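Local coordinates for cell division control protein 4 (Saccharomyces cerevisiae, PDB 3V7D) that recognises phosphorylated targets such as the CDK inhibitor SIC1 as the substrate-binding subunit of an SCF ubiquitin ligase, this chain holding its F-box and WD40 repeats, at residues A328-T333 against T352-L357; V366-D371 against T397-S402; R322-S327 against D378-S383. The protein carries 1 engineered substitution. All blocks are in the same frame, centred on the assembly; numbering follows the deposited sequence.

Contact 1. Residues A328-T333 against T352-L357; sequences ASMDTT and TALVGL
The carbonyl oxygen of S329 is gripped by two backbone N-H groups arriving from opposite faces of its plane. Across the contact V355 N reaches S329 O at 3.1 Å, nearly straight at the hydrogen (162°) though well above the carbonyl plane. From its own segment T332 N bonds to S329 O at 3.2 Å and closes the type I turn S329-T332, so the next blade docks on the very oxygen that holds the turn. V355 spreads its two methyls beside this bond: CG1, anti to the backbone N (chi1 -171°), lies 3.6 Å from A328 CB, and CG2 meets T332 O. T332 presses on the loop leading into strand 355-360; its CA makes a CA-H...O contact with A353 O at 3.3 Å, and its CG2 rests against the backbone of A353. On the flank M330 and L354 cross obliquely, M330 CG lying 4.0 Å from L354 CD1. The turn is stiffened internally. S329 OG accepts D331 N at 3.0 Å in an ST turn and also bonds R312 O; D331 OD1 takes T333 N, at 2.8 Å, and T333 OG1 from one face, the former closing an Asx turn. D331 OD2 is held by H309 ND1 and T310 N, while L354 and L357 pack on the bound peptide. An aspartate in the turn after the second strand of a blade, paired with a histidine ahead of the first, is characteristic of WD40 repeats; here that turn abuts the innermost strand of the following blade in the beta-propeller.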
loop_
_atom_site.group_PDB
_atom_site.type_symbol
_atom_site.label_atom_id
_atom_site.label_comp_id
_atom_site.label_asym_id
_atom_site.label_seq_id
_atom_site.Cartn_x
_atom_site.Cartn_y
_atom_site.Cartn_z
ATOM N N ALA B 328 -0.653 1.233 -21.839
ATOM C CA ALA B 328 -2.058 1.520 -22.112
ATOM C C ALA B 328 -2.174 2.314 -23.399
ATOM O O ALA B 328 -1.415 3.256 -23.624
ATOM C CB ALA B 328 -2.690 2.277 -20.951
ATOM N N SER B 329 -3.125 1.942 -24.246
ATOM C CA SER B 329 -3.146 2.479 -25.602
ATOM C C SER B 329 -4.500 2.980 -26.081
ATOM O O SER B 329 -5.542 2.644 -25.524
ATOM C CB SER B 329 -2.608 1.438 -26.591
ATOM O OG SER B 329 -2.840 1.833 -27.935
ATOM N N MET B 330 -4.458 3.782 -27.140
ATOM C CA MET B 330 -5.658 4.257 -27.806
ATOM C C MET B 330 -6.389 3.092 -28.483
ATOM O O MET B 330 -7.563 3.208 -28.835
ATOM C CB MET B 330 -5.293 5.334 -28.826
ATOM C CG MET B 330 -6.477 6.048 -29.448
ATOM S SD MET B 330 -5.960 7.387 -30.539
ATOM C CE MET B 330 -7.525 7.836 -31.282
ATOM N N ASP B 331 -5.701 1.964 -28.647
ATOM C CA ASP B 331 -6.332 0.775 -29.223
ATOM C C ASP B 331 -7.246 0.049 -28.233
ATOM O O ASP B 331 -7.720 -1.046 -28.516
ATOM C CB ASP B 331 -5.295 -0.189 -29.832
ATOM C CG ASP B 331 -4.344 -0.791 -28.797
ATOM O OD1 ASP B 331 -4.651 -0.790 -27.586
ATOM O OD2 ASP B 331 -3.279 -1.291 -29.212
ATOM N N THR B 332 -7.470 0.676 -27.075
ATOM C CA THR B 332 -8.340 0.166 -26.007
ATOM C C THR B 332 -7.750 -1.005 -25.223
ATOM O O THR B 332 -8.387 -1.514 -24.301
ATOM C CB THR B 332 -9.751 -0.250 -26.506
ATOM O OG1 THR B 332 -9.660 -1.494 -27.215
ATOM C CG2 THR B 332 -10.363 0.819 -27.410
ATOM N N THR B 333 -6.544 -1.440 -25.579
ATOM C CA THR B 333 -5.947 -2.582 -24.893
ATOM C C THR B 333 -4.886 -2.162 -23.885
ATOM O O THR B 333 -4.309 -1.073 -23.975
ATOM C CB THR B 333 -5.312 -3.595 -25.876
ATOM O OG1 THR B 333 -4.084 -3.066 -26.392
ATOM C CG2 THR B 333 -6.257 -3.904 -27.025
ATOM N N THR B 352 -13.493 -0.132 -23.907
ATOM C CA THR B 352 -13.900 0.013 -25.302
ATOM C C THR B 352 -13.534 1.391 -25.833
ATOM O O THR B 352 -14.075 1.846 -26.839
ATOM C CB THR B 352 -15.410 -0.226 -25.486
ATOM O OG1 THR B 352 -16.144 0.829 -24.853
ATOM C CG2 THR B 352 -15.821 -1.565 -24.878
ATOM N N ALA B 353 -12.606 2.055 -25.154
ATOM C CA ALA B 353 -12.153 3.369 -25.582
ATOM C C ALA B 353 -10.678 3.553 -25.246
ATOM O O ALA B 353 -10.051 2.657 -24.680
ATOM C CB ALA B 353 -12.990 4.452 -24.921
ATOM N N LEU B 354 -10.136 4.718 -25.599
ATOM C CA LEU B 354 -8.759 5.086 -25.273
ATOM C C LEU B 354 -8.442 4.821 -23.801
ATOM O O LEU B 354 -9.110 5.351 -22.913
ATOM C CB LEU B 354 -8.550 6.571 -25.582
ATOM C CG LEU B 354 -7.152 7.193 -25.652
ATOM C CD1 LEU B 354 -7.229 8.524 -26.384
ATOM C CD2 LEU B 354 -6.533 7.397 -24.285
ATOM N N VAL B 355 -7.430 4.000 -23.539
ATOM C CA VAL B 355 -6.950 3.824 -22.170
ATOM C C VAL B 355 -5.745 4.733 -21.940
ATOM O O VAL B 355 -4.658 4.468 -22.451
ATOM C CB VAL B 355 -6.554 2.363 -21.866
ATOM C CG1 VAL B 355 -6.286 2.193 -20.371
ATOM C CG2 VAL B 355 -7.646 1.397 -22.323
ATOM N N GLY B 356 -5.940 5.803 -21.174
ATOM C CA GLY B 356 -4.895 6.793 -20.983
ATOM C C GLY B 356 -4.376 6.945 -19.565
ATOM O O GLY B 356 -3.479 7.748 -19.318
ATOM N N LEU B 357 -4.923 6.177 -18.629
ATOM C CA LEU B 357 -4.532 6.317 -17.228
ATOM C C LEU B 357 -4.242 4.972 -16.570
ATOM O O LEU B 357 -5.052 4.043 -16.642
ATOM C CB LEU B 357 -5.624 7.058 -16.446
ATOM C CG LEU B 357 -5.956 8.479 -16.907
ATOM C CD1 LEU B 357 -7.273 8.965 -16.313
ATOM C CD2 LEU B 357 -4.820 9.417 -16.539
#

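Contact 2. Residues V366-D371 against T397-S402; sequences VSAAAD and TTFYVS
The F399 ring is met at its edge, near its plane, by V366 O, 3.5 Å from F399 CZ, and obliquely by A368 CB, which lies 3.6 Å from both CD1 and CE1 of the ring. V366 CG1, anti to the backbone N (chi1 -170°), comes within 3.5 Å of F399 CE2 from off the ring plane. V366 CG1 and A368 CB both stand on one side of that plane; the two residues project from the same side of their strand toward F399. L357 and R359 of strand 355-360 also touch the ring. One step along, V366 CG2 meets V401 CG1 at 3.8 Å, with V401 CG2 slightly farther off. An alanine in place of F399 would probably open a gap between the strands, with V366 and A368 losing the ring that fills it. The strands run antiparallel at 164°, but their axes approach only to 8.4 Å and no hydrogen bond joins them; the contact is apolar packing, and all five touching residues are buried. S367 points the other way, its OG bonded to H351 NE2 and W377 NE1 within its own blade. Apolar side chains of the second strand of one blade packing on the innermost strand of the next, without hydrogen bonds, make this blade-to-blade packing of a WD40 beta-propeller.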
loop_
_atom_site.group_PDB
_atom_site.type_symbol
_atom_site.label_atom_id
_atom_site.label_comp_id
_atom_site.label_asym_id
_atom_site.label_seq_id
_atom_site.Cartn_x
_atom_site.Cartn_y
_atom_site.Cartn_z
ATOM N N VAL B 366 -4.534 -0.599 -11.845
ATOM C CA VAL B 366 -5.799 0.078 -12.126
ATOM C C VAL B 366 -5.724 0.889 -13.413
ATOM O O VAL B 366 -4.749 1.601 -13.654
ATOM C CB VAL B 366 -6.237 0.988 -10.961
ATOM C CG1 VAL B 366 -7.665 1.486 -11.179
ATOM C CG2 VAL B 366 -6.134 0.243 -9.639
ATOM N N SER B 367 -6.761 0.776 -14.236
ATOM C CA SER B 367 -6.797 1.459 -15.522
ATOM C C SER B 367 -8.122 2.187 -15.724
ATOM O O SER B 367 -9.177 1.737 -15.258
ATOM C CB SER B 367 -6.585 0.461 -16.656
ATOM O OG SER B 367 -7.601 -0.534 -16.633
ATOM N N ALA B 368 -8.054 3.312 -16.424
ATOM C CA ALA B 368 -9.223 4.156 -16.640
ATOM C C ALA B 368 -9.253 4.625 -18.089
ATOM O O ALA B 368 -8.212 4.936 -18.668
ATOM C CB ALA B 368 -9.200 5.343 -15.686
ATOM N N ALA B 369 -10.447 4.678 -18.669
ATOM C CA ALA B 369 -10.586 4.913 -20.103
ATOM C C ALA B 369 -11.494 6.095 -20.422
ATOM O O ALA B 369 -12.189 6.605 -19.545
ATOM C CB ALA B 369 -11.090 3.646 -20.796
ATOM N N ALA B 370 -11.492 6.511 -21.687
ATOM C CA ALA B 370 -12.222 7.704 -22.125
ATOM C C ALA B 370 -13.731 7.497 -22.236
ATOM O O ALA B 370 -14.462 8.420 -22.596
ATOM C CB ALA B 370 -11.659 8.210 -23.458
ATOM N N ASP B 371 -14.198 6.289 -21.941
ATOM C CA ASP B 371 -15.630 6.007 -21.960
ATOM C C ASP B 371 -16.214 6.051 -20.550
ATOM O O ASP B 371 -17.392 5.754 -20.344
ATOM C CB ASP B 371 -15.905 4.650 -22.607
ATOM C CG ASP B 371 -15.255 3.501 -21.856
ATOM O OD1 ASP B 371 -14.476 3.763 -20.916
ATOM O OD2 ASP B 371 -15.518 2.331 -22.215
ATOM N N THR B 397 -10.864 11.760 -16.329
ATOM C CA THR B 397 -9.774 12.722 -16.461
ATOM C C THR B 397 -8.638 12.420 -15.487
ATOM O O THR B 397 -7.470 12.679 -15.779
ATOM C CB THR B 397 -10.268 14.162 -16.237
ATOM O OG1 THR B 397 -11.000 14.226 -15.009
ATOM C CG2 THR B 397 -11.181 14.592 -17.372
ATOM N N THR B 398 -8.984 11.862 -14.331
ATOM C CA THR B 398 -7.987 11.555 -13.312
ATOM C C THR B 398 -8.523 10.558 -12.289
ATOM O O THR B 398 -9.727 10.481 -12.054
ATOM C CB THR B 398 -7.510 12.835 -12.571
ATOM O OG1 THR B 398 -6.467 12.501 -11.650
ATOM C CG2 THR B 398 -8.657 13.485 -11.799
ATOM N N PHE B 399 -7.620 9.790 -11.692
ATOM C CA PHE B 399 -7.963 8.977 -10.534
ATOM C C PHE B 399 -6.717 8.707 -9.715
ATOM O O PHE B 399 -5.598 8.855 -10.200
ATOM C CB PHE B 399 -8.638 7.658 -10.938
ATOM C CG PHE B 399 -7.683 6.599 -11.436
ATOM C CD1 PHE B 399 -7.373 6.503 -12.781
ATOM C CD2 PHE B 399 -7.118 5.683 -10.558
ATOM C CE1 PHE B 399 -6.510 5.522 -13.244
ATOM C CE2 PHE B 399 -6.251 4.704 -11.010
ATOM C CZ PHE B 399 -5.947 4.620 -12.354
ATOM N N TYR B 400 -6.913 8.311 -8.466
ATOM C CA TYR B 400 -5.803 7.902 -7.626
ATOM C C TYR B 400 -6.269 6.721 -6.810
ATOM O O TYR B 400 -7.468 6.565 -6.570
ATOM C CB TYR B 400 -5.340 9.041 -6.722
ATOM C CG TYR B 400 -3.901 8.894 -6.261
ATOM C CD1 TYR B 400 -2.851 9.342 -7.054
ATOM C CD2 TYR B 400 -3.595 8.309 -5.034
ATOM C CE1 TYR B 400 -1.535 9.213 -6.640
ATOM C CE2 TYR B 400 -2.278 8.178 -4.610
ATOM C CZ TYR B 400 -1.256 8.631 -5.418
ATOM O OH TYR B 400 0.052 8.504 -5.004
ATOM N N VAL B 401 -5.333 5.880 -6.386
ATOM C CA VAL B 401 -5.733 4.621 -5.780
ATOM C C VAL B 401 -4.726 4.069 -4.774
ATOM O O VAL B 401 -3.513 4.267 -4.901
ATOM C CB VAL B 401 -6.011 3.564 -6.875
ATOM C CG1 VAL B 401 -4.702 3.066 -7.489
ATOM C CG2 VAL B 401 -6.830 2.403 -6.321
ATOM N N SER B 402 -5.255 3.394 -3.760
ATOM C CA SER B 402 -4.459 2.596 -2.846
ATOM C C SER B 402 -5.120 1.226 -2.787
ATOM O O SER B 402 -6.079 0.971 -3.512
ATOM C CB SER B 402 -4.447 3.223 -1.455
ATOM O OG SER B 402 -5.733 3.129 -0.857
#

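Contact 3. Residues R322-S327 against D378-S383; sequences RKRCIS and DANDYS
R324 NH1 donates two hydrogen bonds, to N380 O at 2.9 Å (163° at the hydrogen) and to Y382 OH at 3.0 Å (152°). Both acceptors lie near the guanidinium plane, so both bonds leave close to the plane of the group, that to N380 O the straighter. Within the WD40 beta-propeller the contact joins the start of the second strand in one blade to the turn between the third and fourth strands of the next. R324 reaches across with its chain extended from CG to NE, and its guanidinium is nearly parallel to the N380 amide, 7° apart. The turn is held internally: D378 OD2 accepts both D381 N, through its anti lone pair, and N380 N, from above the carboxylate plane, the latter closing an Asx turn. The side chains of Y382 and R324 slide past each other in opposite directions, and the ring packs on I336 and L365. R322 makes no hydrogen bond across the contact; A379 O sits over the centre of its guanidinium, 3.2 Å from R322 CZ, while its NH1 forms a salt bridge with D319. R322 CD lies over one face of the R324 guanidinium, offset toward the rim. R322 NH2 lies 3.5 Å from A379 CB.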
loop_
_atom_site.group_PDB
_atom_site.type_symbol
_atom_site.label_atom_id
_atom_site.label_comp_id
_atom_site.label_asym_id
_atom_site.label_seq_id
_atom_site.Cartn_x
_atom_site.Cartn_y
_atom_site.Cartn_z
ATOM N N ARG B 322 8.388 -6.482 -10.067
ATOM C CA ARG B 322 8.191 -7.737 -10.781
ATOM C C ARG B 322 8.981 -7.785 -12.082
ATOM O O ARG B 322 8.964 -8.798 -12.783
ATOM C CB ARG B 322 6.706 -7.953 -11.069
ATOM C CG ARG B 322 5.836 -7.906 -9.833
ATOM C CD ARG B 322 4.373 -8.134 -10.170
ATOM N NE ARG B 322 3.549 -8.112 -8.968
ATOM C CZ ARG B 322 3.120 -7.000 -8.380
ATOM N NH1 ARG B 322 3.439 -5.813 -8.884
ATOM N NH2 ARG B 322 2.376 -7.075 -7.285
ATOM N N LYS B 323 9.675 -6.691 -12.386
ATOM C CA LYS B 323 10.419 -6.549 -13.637
ATOM C C LYS B 323 9.502 -6.722 -14.841
ATOM O O LYS B 323 9.721 -7.587 -15.692
ATOM C CB LYS B 323 11.595 -7.529 -13.704
ATOM C CG LYS B 323 12.659 -7.295 -12.642
ATOM C CD LYS B 323 13.930 -8.069 -12.958
ATOM C CE LYS B 323 14.575 -7.578 -14.250
ATOM N NZ LYS B 323 15.261 -6.262 -14.086
ATOM N N ARG B 324 8.461 -5.898 -14.892
ATOM C CA ARG B 324 7.496 -5.933 -15.979
ATOM C C ARG B 324 7.177 -4.528 -16.461
ATOM O O ARG B 324 7.455 -3.543 -15.778
ATOM C CB ARG B 324 6.196 -6.596 -15.523
ATOM C CG ARG B 324 6.320 -8.053 -15.124
ATOM C CD ARG B 324 5.006 -8.543 -14.531
ATOM N NE ARG B 324 5.101 -9.910 -14.029
ATOM C CZ ARG B 324 4.146 -10.509 -13.325
ATOM N NH1 ARG B 324 3.025 -9.861 -13.036
ATOM N NH2 ARG B 324 4.314 -11.756 -12.908
ATOM N N CYS B 325 6.585 -4.446 -17.646
ATOM C CA CYS B 325 6.078 -3.183 -18.144
ATOM C C CYS B 325 4.594 -3.290 -18.448
ATOM O O CYS B 325 4.129 -4.283 -19.016
ATOM C CB CYS B 325 6.816 -2.748 -19.407
ATOM S SG CYS B 325 6.042 -1.314 -20.190
ATOM N N ILE B 326 3.859 -2.255 -18.067
ATOM C CA ILE B 326 2.438 -2.168 -18.359
ATOM C C ILE B 326 2.221 -0.996 -19.302
ATOM O O ILE B 326 2.734 0.099 -19.061
ATOM C CB ILE B 326 1.634 -1.940 -17.071
ATOM C CG1 ILE B 326 1.970 -3.026 -16.050
ATOM C CG2 ILE B 326 0.142 -1.903 -17.368
ATOM C CD1 ILE B 326 1.880 -2.561 -14.615
ATOM N N SER B 327 1.480 -1.226 -20.382
ATOM C CA SER B 327 1.261 -0.190 -21.388
ATOM C C SER B 327 -0.220 -0.016 -21.689
ATOM O O SER B 327 -0.960 -0.995 -21.779
ATOM C CB SER B 327 2.023 -0.521 -22.673
ATOM O OG SER B 327 1.578 -1.741 -23.243
ATOM N N ASP B 378 -5.630 -7.643 -10.630
ATOM C CA ASP B 378 -4.670 -8.107 -9.643
ATOM C C ASP B 378 -3.269 -7.737 -10.112
ATOM O O ASP B 378 -2.916 -7.969 -11.265
ATOM C CB ASP B 378 -4.790 -9.618 -9.459
ATOM C CG ASP B 378 -3.904 -10.133 -8.354
ATOM O OD1 ASP B 378 -4.371 -10.164 -7.197
ATOM O OD2 ASP B 378 -2.741 -10.488 -8.639
ATOM N N ALA B 379 -2.475 -7.149 -9.228
ATOM C CA ALA B 379 -1.170 -6.627 -9.633
ATOM C C ALA B 379 -0.191 -7.726 -10.033
ATOM O O ALA B 379 0.839 -7.447 -10.637
ATOM C CB ALA B 379 -0.570 -5.754 -8.537
ATOM N N ASN B 380 -0.507 -8.971 -9.695
ATOM C CA ASN B 380 0.410 -10.067 -9.985
ATOM C C ASN B 380 -0.036 -10.970 -11.136
ATOM O O ASN B 380 0.764 -11.271 -12.022
ATOM C CB ASN B 380 0.696 -10.896 -8.731
ATOM C CG ASN B 380 1.856 -11.858 -8.924
ATOM O OD1 ASN B 380 2.801 -11.572 -9.661
ATOM N ND2 ASN B 380 1.787 -13.009 -8.266
ATOM N N ASP B 381 -1.299 -11.396 -11.129
ATOM C CA ASP B 381 -1.804 -12.276 -12.188
ATOM C C ASP B 381 -2.870 -11.640 -13.093
ATOM O O ASP B 381 -3.370 -12.282 -14.015
ATOM C CB ASP B 381 -2.288 -13.624 -11.625
ATOM C CG ASP B 381 -3.450 -13.485 -10.644
ATOM O OD1 ASP B 381 -4.267 -12.549 -10.775
ATOM O OD2 ASP B 381 -3.552 -14.333 -9.734
ATOM N N TYR B 382 -3.220 -10.389 -12.809
ATOM C CA TYR B 382 -4.118 -9.599 -13.659
ATOM C C TYR B 382 -5.524 -10.170 -13.828
ATOM O O TYR B 382 -6.217 -9.852 -14.798
ATOM C CB TYR B 382 -3.464 -9.301 -15.012
ATOM C CG TYR B 382 -2.053 -8.801 -14.844
ATOM C CD1 TYR B 382 -1.801 -7.500 -14.422
ATOM C CD2 TYR B 382 -0.971 -9.641 -15.064
ATOM C CE1 TYR B 382 -0.504 -7.047 -14.249
ATOM C CE2 TYR B 382 0.324 -9.198 -14.889
ATOM C CZ TYR B 382 0.552 -7.902 -14.482
ATOM O OH TYR B 382 1.844 -7.467 -14.307
ATOM N N SER B 383 -5.946 -10.998 -12.876
ATOM C CA SER B 383 -7.338 -11.406 -12.804
ATOM C C SER B 383 -8.175 -10.183 -12.438
ATOM O O SER B 383 -7.670 -9.229 -11.841
ATOM C CB SER B 383 -7.537 -12.527 -11.775
ATOM O OG SER B 383 -7.292 -12.072 -10.452
#

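From the N terminus, 322-327 opens contact 3 and runs straight into 328-333, which opens contact 1, both on strand 324-329. Contact 1 closes first, at 352-357, and lies nested inside the longer loop of contact 3. Contact 2 opens at 366-371, after contact 1 has closed; contact 3 then closes at 378-383 and contact 2 at 397-402, so these two cross. Contacts 1 and 3, centres about 17 Å apart, tie the blade that starts with strand 313-319 to the one that starts with strand 355-360, and contact 2 ties the latter to the blade of strand 396-401. Contacts 1 and 2 touch through adjacent strands 355-360 and 364-369, so the two interfaces adjoin on the middle blade.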